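Local coordinates for protein bacterial leucyl aminopeptidase (Legionella pneumophila, PDB 6ESL) that probably removes N-terminal residues, such as leucine, from peptides at a two-zinc site, as a secreted M28-family aminopeptidase serving nutrient acquisition during infection of amoebas, at residues 119-124 against 387-392; 156-161 against 178-183; 171-176 against 193-198; 197-202 against 245-250; 203-208 against 275-280. All blocks are in the same frame, centred on the assembly; numbering follows the deposited sequence.

Contact 1 of 5, residues 119-124 against 387-392; sequences EEVNAA and AIELAS
The helical segments 119-124 and 387-391 run nearly antiparallel, their directions 155° apart and their axes 9.7 Å from each other at closest approach, with V121 opposite I388. The side chain of I388 fills the gap. Its CG2, anti to the backbone N, runs into the carboxylate of E120, 3.2 Å from E120 CD. E120 reaches that far because its CG is also anti to its backbone N (chi1 179°) and the chain beyond stays extended, so the aliphatic part and then the acid group cross I388 obliquely. The other branch of I388 goes to A124, where CD1 presses on A124 CB at 3.4 Å, tighter than usual for two carbons. V121 slides past I388 in the opposite direction, its CG2 3.9 Å from I388 CG2. One turn on, S392 OG turns back onto its own helix and donates to I388 O at 2.6 Å, in the plane of that carbonyl, at the end of the helix.

E389 bends at chi2 (-77°), which brings OE2 to 3.9 Å from V121 CG2, but its polar partners lie elsewhere: K116 N, H117 N and Y319 OH. The two backbone N-H groups lie just ahead of helix 118-125, a setting likely to favour the ionised acid. Y319 of helix 306-320 also packs on V121, while on strand 203-209 I204 touches L390 and I206 touches A387.

Contact 2 of 5, residues 156-161 against 178-183; sequences TANWLK and TFFVKT
Helix 151-170 leads through a short loop into strand 176-183, the outermost strand on its side of the mixed sheet, and here segments 156-161 and 178-183 pack with their directions 160° apart. The carrier is the ring of F180, whose chi1 of -74° sets CG anti to the carbonyl carbon and sends the far rim of the ring to the helix. K161 comes over one face: its CG is anti to the backbone N, and CD sits 3.8 Å from the ring centroid, displaced toward the rim, in a CH-pi contact whose nearest ring atom is F180 CZ at 3.4 Å. The ammonium is farther off, at most a weak cation-pi partner. At the edge of the same ring are the carbonyl oxygen of A157, 3.8 Å from F180 CE1, and N158 OD1, 3.5 Å from F180 CZ. A157 CB adds an apolar touch to CE1.

K161 CE lies 3.5 Å from T178 OG1, and the bend at chi4 turns only NZ. Neither polar end is bonded to the other; K161 NZ forms a salt bridge with E165, whose OE2 also bonds T178 OG1. A helix laid back along the strand that follows it is consistent with the layered alpha/beta architecture of zinc exopeptidases such as family M28.

Contact 3 of 5, residues 171-176 against 193-198; sequences YGRTDT and TVIGKD
The guanidinium of R173 has the methyl CG2 of I195 over one face, 3.5 Å from NH2, and the carboxylate of D175 along its edge. That acid is gripped side-on by two nitrogens: R173 NE gives a 2.7 Å bond to D175 OD1, reaching it from above the carboxylate plane, and R173 NH2 gives a 3.0 Å bond to the syn lone pair of D175 OD2. A bend at chi2 (84°) folds R173 into place, while D175 CG takes the crowded position between its backbone N and carbonyl carbon. The salt bridge thus closes within the short turn and fixes the rotation of both groups.

The backbone oxygen of D175 then receives two N-H groups from segment 193-198. K197 N lies in the carbonyl plane at 2.9 Å, nearly straight at 168°; G196 N, at 2.8 Å, comes from above that plane and is more bent. G196 has positive phi (95°), and the chain turns off there, just beyond the antiparallel non-hydrogen-bonded pair T176 and I195. In that pair T176 CG2 lies beside I195 CG1 at 3.7 Å, while T176 CA makes a CH...O contact of 3.2 Å with V194 O.

R173 NH1 reaches S240 O and T242 O beyond helix 220-239. T176 and I195 pack on F164 of helix 151-170 and on L238, and I195 pairs through its backbone with I248 of strand 248-253.

Contact 4 of 5, residues 197-202 against 245-250; sequences KDIKAP and KRPIYF
A single hydrogen bond joins the two segments: R246 NH1 donates to P202 O at 2.9 Å, within the guanidinium plane and onto a lone pair of the oxygen, with an N-H...O angle of 154°. The arginine gets there by a side chain extended from CG to NE, CG being anti to the carbonyl carbon, so that its methylenes arch alongside the same oxygen; R246 CD is 3.5 Å from P202 O. R246 NE forms a salt bridge with the C-terminal carboxylate of E393, so the group is held at two points.

The van der Waals contacts centre on the ring of P247. Its CD sits 3.4 Å from A201 O and its CG 3.5 Å from I199 O, so two loop carbonyls border the ring. The closest apolar pair is I199 CG2, anti to its own backbone N, with P247 CD at 3.9 Å; the same methyl touches the K245 carbonyl. A201 CB meets that carbonyl oxygen too, at 3.8 Å from K245 O. P202 CD packs on R246 NH1, and K278 of strand 277-282 touches both residues.

The touching parts, 199-202 and 245-247, run 85° apart and do not pair as strands. One is about to enter strand 203-209 and the other strand 248-253, parallel neighbours joined through helix 220-239, so the contact lies at the starting end of a beta-alpha-beta crossover, a building unit of alpha/beta sheets.

Contact 5 of 5, residues 203-208 against 275-280; sequences AIVIGA and IPVKAV
V205, V277 and V280 all hold CG1 anti to the backbone N (chi1 178°, 176° and -178°), which leaves CG2 beside the N and brings the three together on one face of a parallel strand pair in the central sheet. V205 CG2 crosses V277 CG1 at about a right angle, 3.8 Å away, while V205 CB lies 4.0 Å from V280 CG2 with both side chains pointing the same way. On the opposite face I204 CD1 reaches A279 CB and the CB of K278.

A beta bulge interrupts the pairing: A203 is matched with V277 but I204 with A279, and the chain turns a corner at K278. Strands 203-209 and 277-282 lie near the centre of the chain and head for the zinc site, H209 ending the first and D284 following the second, each a zinc ligand.

Backbone bonds fix the register. A203 N bonds P276 O at 3.0 Å, from above the carbonyl plane, and V205 N bonds A279 O at 2.8 Å, nearly along the C=O axis. At the bulge A203 O is approached by two N-H groups, taking K278 N at 2.8 Å in its carbonyl plane and A279 N at 3.4 Å in a weak bond.

Overall arrangement
Contact 1 opens first, at helix 118-125, and closes last, on the C-terminal helix 373-391, so the other four nest inside its loop. Contacts 2 and 3 cross: each joins the helix 151-170 region to the hairpin of strands 176-183 and 188-195 at the sheet edge. Contact 4 starts on K197 and D198, where contact 3 ends, and crosses contact 5, together linking strands 248-253, 203-209 and 277-282. Contact 2 closes before either of them begins. Contacts 3, 4 and 5 thus step inward across one sheet: I195 N meets I248 O, and Y249 N meets I204 O. Contact 1 touches contacts 4 and 5 chiefly through L390 and A391, tying the chain's end to that sheet.

Contact 1 of 5, residues 119-124 against 387-392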
# COMPACT_ATOMS: atom_id res chain seq x y z
N GLU B 119 -0.61 25.53 -7.66
CA GLU B 119 -1.30 26.81 -7.65
C GLU B 119 -2.79 26.67 -7.93
O GLU B 119 -3.60 27.26 -7.20
CB GLU B 119 -0.67 27.86 -8.59
CG GLU B 119 0.72 28.31 -8.16
CD GLU B 119 1.36 29.29 -9.13
OE1 GLU B 119 0.80 29.47 -10.25
OE2 GLU B 119 2.39 29.90 -8.77
N GLU B 120 -3.16 25.87 -8.93
CA GLU B 120 -4.56 25.65 -9.28
C GLU B 120 -5.34 24.98 -8.14
O GLU B 120 -6.48 25.36 -7.86
CB GLU B 120 -4.67 24.81 -10.55
CG GLU B 120 -6.10 24.51 -10.97
CD GLU B 120 -6.18 23.68 -12.23
OE1 GLU B 120 -5.11 23.36 -12.80
OE2 GLU B 120 -7.30 23.34 -12.66
N VAL B 121 -4.73 24.00 -7.50
CA VAL B 121 -5.38 23.29 -6.36
C VAL B 121 -5.58 24.22 -5.17
O VAL B 121 -6.70 24.36 -4.62
CB VAL B 121 -4.52 22.09 -5.88
CG1 VAL B 121 -5.10 21.50 -4.60
CG2 VAL B 121 -4.45 20.99 -6.95
N ASN B 122 -4.52 24.93 -4.81
CA ASN B 122 -4.56 25.81 -3.63
C ASN B 122 -5.54 26.93 -3.78
O ASN B 122 -6.20 27.28 -2.82
CB ASN B 122 -3.15 26.29 -3.20
CG ASN B 122 -2.42 25.23 -2.37
OD1 ASN B 122 -3.02 24.62 -1.48
ND2 ASN B 122 -1.18 24.96 -2.69
N ALA B 123 -5.70 27.41 -5.01
CA ALA B 123 -6.74 28.43 -5.30
C ALA B 123 -8.13 27.86 -5.25
O ALA B 123 -9.07 28.49 -4.71
CB ALA B 123 -6.49 29.08 -6.67
N ALA B 124 -8.30 26.66 -5.82
CA ALA B 124 -9.60 25.99 -5.75
C ALA B 124 -9.99 25.66 -4.30
O ALA B 124 -11.17 25.79 -3.96
CB ALA B 124 -9.61 24.74 -6.60
N ALA B 387 -9.36 15.69 -8.17
CA ALA B 387 -9.90 16.02 -9.50
C ALA B 387 -8.90 16.86 -10.28
O ALA B 387 -8.49 16.48 -11.41
CB ALA B 387 -11.22 16.77 -9.38
N ILE B 388 -8.49 17.96 -9.69
CA ILE B 388 -7.65 18.91 -10.43
C ILE B 388 -6.30 18.29 -10.77
O ILE B 388 -5.87 18.37 -11.91
CB ILE B 388 -7.54 20.27 -9.70
CG1 ILE B 388 -8.88 21.00 -9.70
CG2 ILE B 388 -6.44 21.12 -10.31
CD1 ILE B 388 -8.96 22.14 -8.72
N GLU B 389 -5.63 17.63 -9.83
CA GLU B 389 -4.35 17.02 -10.17
C GLU B 389 -4.45 15.98 -11.27
O GLU B 389 -3.64 15.99 -12.19
CB GLU B 389 -3.66 16.32 -8.96
CG GLU B 389 -3.06 17.32 -7.98
CD GLU B 389 -1.71 17.92 -8.47
OE1 GLU B 389 -1.12 17.33 -9.44
OE2 GLU B 389 -1.29 18.98 -7.90
N LEU B 390 -5.42 15.05 -11.17
CA LEU B 390 -5.42 13.92 -12.08
C LEU B 390 -6.06 14.26 -13.45
O LEU B 390 -5.68 13.70 -14.48
CB LEU B 390 -6.09 12.72 -11.43
CG LEU B 390 -5.35 12.20 -10.17
CD1 LEU B 390 -6.09 11.03 -9.58
CD2 LEU B 390 -3.93 11.80 -10.46
N ALA B 391 -7.01 15.18 -13.45
CA ALA B 391 -7.73 15.55 -14.68
C ALA B 391 -6.91 16.54 -15.50
O ALA B 391 -7.21 16.72 -16.68
CB ALA B 391 -9.10 16.13 -14.36
N SER B 392 -5.89 17.15 -14.89
CA SER B 392 -5.00 18.08 -15.60
C SER B 392 -3.81 17.38 -16.20
O SER B 392 -3.02 18.04 -16.81
CB SER B 392 -4.49 19.19 -14.66
OG SER B 392 -5.56 19.87 -14.05

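Contact 2 of 5, residues 156-161 against 178-183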
# COMPACT_ATOMS: atom_id res chain seq x y z
N THR B 156 -34.46 11.78 -3.50
CA THR B 156 -33.10 12.19 -3.24
C THR B 156 -32.34 12.27 -4.54
O THR B 156 -31.63 13.21 -4.81
CB THR B 156 -32.39 11.15 -2.29
OG1 THR B 156 -33.07 11.08 -1.04
CG2 THR B 156 -30.90 11.47 -2.04
N ALA B 157 -32.45 11.21 -5.35
CA ALA B 157 -31.73 11.18 -6.61
C ALA B 157 -32.11 12.37 -7.56
O ALA B 157 -31.24 13.01 -8.22
CB ALA B 157 -32.02 9.86 -7.32
N ASN B 158 -33.44 12.56 -7.72
CA ASN B 158 -33.96 13.73 -8.47
C ASN B 158 -33.39 15.13 -7.98
O ASN B 158 -32.95 15.94 -8.78
CB ASN B 158 -35.47 13.77 -8.34
CG ASN B 158 -36.17 12.71 -9.15
OD1 ASN B 158 -35.61 12.12 -10.06
ND2 ASN B 158 -37.46 12.55 -8.87
N TRP B 159 -33.40 15.33 -6.68
CA TRP B 159 -32.85 16.57 -6.06
C TRP B 159 -31.36 16.75 -6.30
O TRP B 159 -30.94 17.77 -6.70
CB TRP B 159 -33.15 16.58 -4.59
CG TRP B 159 -32.72 17.83 -3.95
CD1 TRP B 159 -33.37 19.07 -4.00
CD2 TRP B 159 -31.57 18.02 -3.16
NE1 TRP B 159 -32.67 19.97 -3.25
CE2 TRP B 159 -31.55 19.37 -2.75
CE3 TRP B 159 -30.54 17.18 -2.73
CZ2 TRP B 159 -30.53 19.90 -1.95
CZ3 TRP B 159 -29.51 17.73 -1.92
CH2 TRP B 159 -29.50 19.04 -1.56
N LEU B 160 -30.55 15.70 -6.14
CA LEU B 160 -29.14 15.81 -6.46
C LEU B 160 -28.87 16.16 -7.90
O LEU B 160 -27.99 17.00 -8.25
CB LEU B 160 -28.37 14.47 -6.09
CG LEU B 160 -28.38 14.12 -4.62
CD1 LEU B 160 -27.92 12.66 -4.30
CD2 LEU B 160 -27.53 15.12 -3.87
N LYS B 161 -29.64 15.53 -8.79
CA LYS B 161 -29.49 15.77 -10.20
C LYS B 161 -29.81 17.27 -10.51
O LYS B 161 -29.03 17.92 -11.20
CB LYS B 161 -30.44 14.85 -10.98
CG LYS B 161 -30.44 15.03 -12.48
CD LYS B 161 -31.15 13.82 -13.14
CE LYS B 161 -30.86 13.62 -14.61
NZ LYS B 161 -31.66 14.67 -15.36
N THR B 178 -25.70 15.17 -17.40
CA THR B 178 -26.17 14.29 -16.36
C THR B 178 -26.97 13.12 -16.89
O THR B 178 -27.68 13.25 -17.85
CB THR B 178 -27.01 15.05 -15.36
OG1 THR B 178 -28.23 15.41 -15.95
CG2 THR B 178 -26.23 16.26 -14.84
N PHE B 179 -26.90 11.98 -16.22
CA PHE B 179 -27.86 10.89 -16.52
C PHE B 179 -28.08 9.93 -15.36
O PHE B 179 -27.21 9.79 -14.49
CB PHE B 179 -27.47 10.16 -17.78
CG PHE B 179 -26.11 9.54 -17.77
CD1 PHE B 179 -24.99 10.26 -18.19
CD2 PHE B 179 -25.94 8.20 -17.38
CE1 PHE B 179 -23.71 9.64 -18.22
CE2 PHE B 179 -24.70 7.59 -17.43
CZ PHE B 179 -23.56 8.31 -17.83
N PHE B 180 -29.25 9.33 -15.33
CA PHE B 180 -29.51 8.28 -14.39
C PHE B 180 -29.06 6.96 -14.97
O PHE B 180 -29.24 6.69 -16.15
CB PHE B 180 -30.98 8.15 -14.03
CG PHE B 180 -31.49 9.23 -13.11
CD1 PHE B 180 -30.74 9.63 -11.97
CD2 PHE B 180 -32.77 9.82 -13.33
CE1 PHE B 180 -31.23 10.60 -11.10
CE2 PHE B 180 -33.28 10.77 -12.46
CZ PHE B 180 -32.51 11.20 -11.37
N VAL B 181 -28.45 6.14 -14.11
CA VAL B 181 -28.28 4.74 -14.38
C VAL B 181 -29.23 3.95 -13.50
O VAL B 181 -29.16 4.00 -12.29
CB VAL B 181 -26.85 4.30 -14.10
CG1 VAL B 181 -26.73 2.78 -14.34
CG2 VAL B 181 -25.90 5.04 -15.02
N LYS B 182 -30.11 3.19 -14.14
CA LYS B 182 -31.05 2.33 -13.45
C LYS B 182 -30.43 1.24 -12.54
O LYS B 182 -29.27 0.83 -12.68
CB LYS B 182 -32.08 1.77 -14.44
CG LYS B 182 -32.97 2.84 -14.99
CD LYS B 182 -33.96 2.24 -15.98
CE LYS B 182 -34.87 3.30 -16.53
NZ LYS B 182 -35.79 2.63 -17.51
N THR B 183 -31.25 0.86 -11.56
CA THR B 183 -30.80 -0.01 -10.46
C THR B 183 -31.62 -1.31 -10.38
O THR B 183 -32.04 -1.71 -9.32
CB THR B 183 -30.95 0.76 -9.16
OG1 THR B 183 -30.48 2.11 -9.35
CG2 THR B 183 -30.08 0.09 -8.09

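Contact 3 of 5, residues 171-176 against 193-198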
# COMPACT_ATOMS: atom_id res chain seq x y z
N TYR B 171 -22.93 28.87 -13.07
CA TYR B 171 -21.57 29.29 -13.44
C TYR B 171 -21.29 29.38 -14.95
O TYR B 171 -20.18 29.78 -15.37
CB TYR B 171 -20.53 28.39 -12.69
CG TYR B 171 -20.77 28.43 -11.17
CD1 TYR B 171 -20.54 29.59 -10.45
CD2 TYR B 171 -21.33 27.37 -10.48
CE1 TYR B 171 -20.81 29.70 -9.08
CE2 TYR B 171 -21.62 27.46 -9.12
CZ TYR B 171 -21.33 28.63 -8.41
OH TYR B 171 -21.58 28.76 -7.06
N GLY B 172 -22.29 29.06 -15.78
CA GLY B 172 -22.07 29.00 -17.23
C GLY B 172 -21.08 27.93 -17.67
O GLY B 172 -20.33 28.08 -18.64
N ARG B 173 -21.06 26.81 -16.96
CA ARG B 173 -20.25 25.68 -17.41
C ARG B 173 -21.11 24.99 -18.49
O ARG B 173 -22.26 24.63 -18.21
CB ARG B 173 -19.91 24.77 -16.23
CG ARG B 173 -18.83 23.78 -16.56
CD ARG B 173 -17.40 24.29 -16.41
NE ARG B 173 -16.52 23.30 -17.04
CZ ARG B 173 -15.19 23.20 -16.92
NH1 ARG B 173 -14.48 24.00 -16.12
NH2 ARG B 173 -14.55 22.23 -17.59
N THR B 174 -20.58 24.87 -19.71
CA THR B 174 -21.35 24.36 -20.89
C THR B 174 -20.91 22.95 -21.31
O THR B 174 -21.47 22.41 -22.24
CB THR B 174 -21.16 25.25 -22.15
OG1 THR B 174 -19.80 25.11 -22.58
CG2 THR B 174 -21.46 26.71 -21.89
N ASP B 175 -19.95 22.34 -20.63
CA ASP B 175 -19.43 21.05 -21.09
C ASP B 175 -19.90 19.90 -20.13
O ASP B 175 -19.22 18.88 -19.99
CB ASP B 175 -17.90 21.11 -21.32
CG ASP B 175 -17.08 21.27 -20.00
OD1 ASP B 175 -17.66 21.74 -18.98
OD2 ASP B 175 -15.85 20.92 -20.01
N THR B 176 -21.06 20.10 -19.52
CA THR B 176 -21.60 19.18 -18.55
C THR B 176 -22.80 18.37 -19.04
O THR B 176 -23.46 18.73 -20.00
CB THR B 176 -22.04 19.84 -17.19
OG1 THR B 176 -23.02 20.84 -17.37
CG2 THR B 176 -20.86 20.33 -16.41
N THR B 193 -22.84 12.19 -13.27
CA THR B 193 -22.64 13.56 -13.73
C THR B 193 -21.26 13.64 -14.37
O THR B 193 -20.38 12.85 -14.04
CB THR B 193 -22.73 14.57 -12.58
OG1 THR B 193 -21.55 14.49 -11.78
CG2 THR B 193 -23.95 14.27 -11.71
N VAL B 194 -21.07 14.60 -15.27
CA VAL B 194 -19.79 14.71 -15.96
C VAL B 194 -19.46 16.13 -16.31
O VAL B 194 -20.37 16.89 -16.74
CB VAL B 194 -19.68 13.77 -17.20
CG1 VAL B 194 -20.70 14.09 -18.28
CG2 VAL B 194 -18.26 13.73 -17.75
N ILE B 195 -18.19 16.50 -16.11
CA ILE B 195 -17.65 17.80 -16.49
C ILE B 195 -16.60 17.53 -17.54
O ILE B 195 -15.59 16.91 -17.21
CB ILE B 195 -17.07 18.59 -15.30
CG1 ILE B 195 -18.19 18.86 -14.29
CG2 ILE B 195 -16.54 19.96 -15.75
CD1 ILE B 195 -17.68 19.11 -12.87
N GLY B 196 -16.85 18.00 -18.78
CA GLY B 196 -16.00 17.66 -19.94
C GLY B 196 -16.55 16.47 -20.70
O GLY B 196 -15.81 15.51 -21.05
N LYS B 197 -17.85 16.52 -20.98
CA LYS B 197 -18.60 15.41 -21.58
C LYS B 197 -18.04 14.88 -22.88
O LYS B 197 -18.16 13.70 -23.14
CB LYS B 197 -20.04 15.79 -21.80
CG LYS B 197 -20.24 16.76 -22.97
CD LYS B 197 -21.56 17.49 -22.89
CE LYS B 197 -21.91 18.14 -24.23
NZ LYS B 197 -23.36 18.39 -24.32
N ASP B 198 -17.42 15.75 -23.69
CA ASP B 198 -16.85 15.34 -24.99
C ASP B 198 -15.38 14.90 -25.00
O ASP B 198 -14.88 14.52 -26.04
CB ASP B 198 -17.10 16.43 -26.05
CG ASP B 198 -18.56 16.70 -26.23
OD1 ASP B 198 -19.28 15.68 -26.32
OD2 ASP B 198 -19.02 17.87 -26.23

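Contact 4 of 5, residues 197-202 against 245-250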
# COMPACT_ATOMS: atom_id res chain seq x y z
N LYS B 197 -17.85 16.52 -20.98
CA LYS B 197 -18.60 15.41 -21.58
C LYS B 197 -18.04 14.88 -22.88
O LYS B 197 -18.16 13.70 -23.14
CB LYS B 197 -20.04 15.79 -21.80
CG LYS B 197 -20.24 16.76 -22.97
CD LYS B 197 -21.56 17.49 -22.89
CE LYS B 197 -21.91 18.14 -24.23
NZ LYS B 197 -23.36 18.39 -24.32
N ASP B 198 -17.42 15.75 -23.69
CA ASP B 198 -16.85 15.34 -24.99
C ASP B 198 -15.38 14.90 -25.00
O ASP B 198 -14.88 14.52 -26.04
CB ASP B 198 -17.10 16.43 -26.05
CG ASP B 198 -18.56 16.70 -26.23
OD1 ASP B 198 -19.28 15.68 -26.32
OD2 ASP B 198 -19.02 17.87 -26.23
N ILE B 199 -14.72 14.91 -23.85
CA ILE B 199 -13.30 14.64 -23.84
C ILE B 199 -13.04 13.11 -23.85
O ILE B 199 -13.55 12.36 -22.98
CB ILE B 199 -12.64 15.31 -22.60
CG1 ILE B 199 -12.92 16.84 -22.64
CG2 ILE B 199 -11.14 14.97 -22.53
CD1 ILE B 199 -12.42 17.62 -21.45
N LYS B 200 -12.20 12.69 -24.79
CA LYS B 200 -12.01 11.29 -25.19
C LYS B 200 -10.75 10.78 -24.55
O LYS B 200 -9.73 10.61 -25.20
CB LYS B 200 -11.93 11.18 -26.73
CG LYS B 200 -13.20 11.51 -27.48
CD LYS B 200 -13.03 11.41 -28.98
CE LYS B 200 -14.32 11.72 -29.72
NZ LYS B 200 -14.09 11.62 -31.19
N ALA B 201 -10.82 10.55 -23.26
CA ALA B 201 -9.67 10.15 -22.50
C ALA B 201 -10.16 9.41 -21.24
O ALA B 201 -11.30 9.60 -20.81
CB ALA B 201 -8.82 11.35 -22.16
N PRO B 202 -9.35 8.53 -20.70
CA PRO B 202 -9.78 7.82 -19.46
C PRO B 202 -10.15 8.79 -18.33
O PRO B 202 -9.44 9.76 -18.10
CB PRO B 202 -8.57 6.90 -19.14
CG PRO B 202 -7.98 6.61 -20.53
CD PRO B 202 -8.10 7.95 -21.25
N LYS B 245 -7.66 17.99 -19.19
CA LYS B 245 -7.30 16.96 -20.17
C LYS B 245 -8.12 15.66 -20.11
O LYS B 245 -7.87 14.76 -20.90
CB LYS B 245 -5.83 16.60 -20.02
CG LYS B 245 -4.92 17.75 -20.45
CD LYS B 245 -3.48 17.39 -20.13
CE LYS B 245 -2.99 16.20 -20.94
NZ LYS B 245 -1.53 16.05 -20.62
N ARG B 246 -9.03 15.53 -19.13
CA ARG B 246 -9.83 14.29 -18.92
C ARG B 246 -11.22 14.68 -18.47
O ARG B 246 -11.37 15.70 -17.80
CB ARG B 246 -9.19 13.34 -17.85
CG ARG B 246 -7.78 12.88 -18.14
CD ARG B 246 -7.21 12.15 -16.96
NE ARG B 246 -5.89 11.65 -17.30
CZ ARG B 246 -5.62 10.57 -18.06
NH1 ARG B 246 -6.58 9.86 -18.64
NH2 ARG B 246 -4.39 10.22 -18.31
N PRO B 247 -12.23 13.87 -18.82
CA PRO B 247 -13.54 14.12 -18.21
C PRO B 247 -13.48 13.79 -16.69
O PRO B 247 -12.72 12.88 -16.25
CB PRO B 247 -14.46 13.16 -18.93
CG PRO B 247 -13.57 12.08 -19.46
CD PRO B 247 -12.19 12.61 -19.59
N ILE B 248 -14.28 14.52 -15.93
CA ILE B 248 -14.40 14.36 -14.51
C ILE B 248 -15.83 13.91 -14.16
O ILE B 248 -16.80 14.68 -14.36
CB ILE B 248 -14.08 15.67 -13.77
CG1 ILE B 248 -12.61 16.05 -13.96
CG2 ILE B 248 -14.35 15.53 -12.29
CD1 ILE B 248 -12.36 17.53 -13.65
N TYR B 249 -15.97 12.74 -13.54
CA TYR B 249 -17.33 12.36 -13.17
C TYR B 249 -17.56 12.55 -11.67
O TYR B 249 -16.79 12.11 -10.86
CB TYR B 249 -17.69 10.93 -13.62
CG TYR B 249 -17.82 10.64 -15.11
CD1 TYR B 249 -16.74 10.27 -15.84
CD2 TYR B 249 -19.10 10.64 -15.75
CE1 TYR B 249 -16.86 9.96 -17.22
CE2 TYR B 249 -19.25 10.34 -17.09
CZ TYR B 249 -18.13 9.99 -17.82
OH TYR B 249 -18.23 9.62 -19.12
N PHE B 250 -18.68 13.12 -11.34
CA PHE B 250 -19.24 13.06 -10.02
C PHE B 250 -20.43 12.13 -9.96
O PHE B 250 -21.37 12.31 -10.67
CB PHE B 250 -19.55 14.44 -9.41
CG PHE B 250 -18.33 15.26 -9.12
CD1 PHE B 250 -17.77 16.05 -10.15
CD2 PHE B 250 -17.75 15.31 -7.83
CE1 PHE B 250 -16.63 16.84 -9.88
CE2 PHE B 250 -16.63 16.09 -7.55
CZ PHE B 250 -16.06 16.83 -8.58

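Contact 5 of 5, residues 203-208 against 275-280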
# COMPACT_ATOMS: atom_id res chain seq x y z
N ALA B 203 -11.35 8.63 -17.77
CA ALA B 203 -11.92 9.62 -16.86
C ALA B 203 -11.41 9.53 -15.42
O ALA B 203 -10.83 8.51 -15.01
CB ALA B 203 -13.42 9.50 -16.84
N ILE B 204 -11.77 10.54 -14.64
CA ILE B 204 -11.50 10.61 -13.23
C ILE B 204 -12.86 10.58 -12.58
O ILE B 204 -13.70 11.38 -12.89
CB ILE B 204 -10.84 11.93 -12.84
CG1 ILE B 204 -9.44 12.06 -13.39
CG2 ILE B 204 -10.77 12.08 -11.34
CD1 ILE B 204 -8.63 10.79 -13.36
N VAL B 205 -13.08 9.69 -11.64
CA VAL B 205 -14.38 9.57 -11.00
C VAL B 205 -14.37 9.84 -9.49
O VAL B 205 -13.53 9.34 -8.81
CB VAL B 205 -14.94 8.16 -11.22
CG1 VAL B 205 -16.25 7.97 -10.53
CG2 VAL B 205 -14.96 7.76 -12.67
N ILE B 206 -15.31 10.63 -8.99
CA ILE B 206 -15.46 10.92 -7.59
C ILE B 206 -16.84 10.52 -7.19
O ILE B 206 -17.78 11.00 -7.73
CB ILE B 206 -15.27 12.41 -7.31
CG1 ILE B 206 -13.86 12.85 -7.61
CG2 ILE B 206 -15.57 12.75 -5.87
CD1 ILE B 206 -13.71 13.54 -8.93
N GLY B 207 -16.97 9.67 -6.18
CA GLY B 207 -18.26 9.16 -5.78
C GLY B 207 -18.59 9.21 -4.32
O GLY B 207 -17.69 9.39 -3.46
N ALA B 208 -19.85 8.92 -4.05
CA ALA B 208 -20.44 8.78 -2.71
C ALA B 208 -21.77 8.03 -2.93
O ALA B 208 -22.26 7.99 -4.08
CB ALA B 208 -20.76 10.20 -2.16
N ILE B 275 -16.53 3.38 -21.72
CA ILE B 275 -16.14 4.71 -21.26
C ILE B 275 -14.96 4.36 -20.38
O ILE B 275 -15.15 3.72 -19.37
CB ILE B 275 -17.22 5.36 -20.41
CG1 ILE B 275 -18.44 5.59 -21.25
CG2 ILE B 275 -16.69 6.62 -19.69
CD1 ILE B 275 -19.67 6.04 -20.43
N PRO B 276 -13.73 4.72 -20.80
CA PRO B 276 -12.63 4.25 -19.97
C PRO B 276 -12.48 5.15 -18.74
O PRO B 276 -12.93 6.30 -18.74
CB PRO B 276 -11.40 4.36 -20.90
CG PRO B 276 -11.79 5.46 -21.87
CD PRO B 276 -13.30 5.59 -21.91
N VAL B 277 -11.84 4.58 -17.72
CA VAL B 277 -11.66 5.25 -16.41
C VAL B 277 -10.26 5.01 -15.96
O VAL B 277 -9.79 3.85 -15.87
CB VAL B 277 -12.63 4.74 -15.34
CG1 VAL B 277 -12.36 5.38 -13.98
CG2 VAL B 277 -14.05 5.03 -15.76
N LYS B 278 -9.60 6.11 -15.67
CA LYS B 278 -8.24 6.10 -15.17
C LYS B 278 -8.17 5.87 -13.65
O LYS B 278 -7.35 5.11 -13.19
CB LYS B 278 -7.55 7.46 -15.48
CG LYS B 278 -6.17 7.49 -14.85
CD LYS B 278 -5.11 8.38 -15.47
CE LYS B 278 -3.78 7.77 -15.03
NZ LYS B 278 -2.61 8.65 -15.23
N ALA B 279 -8.99 6.61 -12.89
CA ALA B 279 -8.91 6.53 -11.42
C ALA B 279 -10.23 6.95 -10.75
O ALA B 279 -10.92 7.90 -11.21
CB ALA B 279 -7.76 7.37 -10.90
N VAL B 280 -10.52 6.26 -9.64
CA VAL B 280 -11.75 6.45 -8.88
C VAL B 280 -11.44 6.73 -7.39
O VAL B 280 -10.56 6.05 -6.79
CB VAL B 280 -12.60 5.17 -8.99
CG1 VAL B 280 -13.88 5.33 -8.28
CG2 VAL B 280 -12.85 4.88 -10.46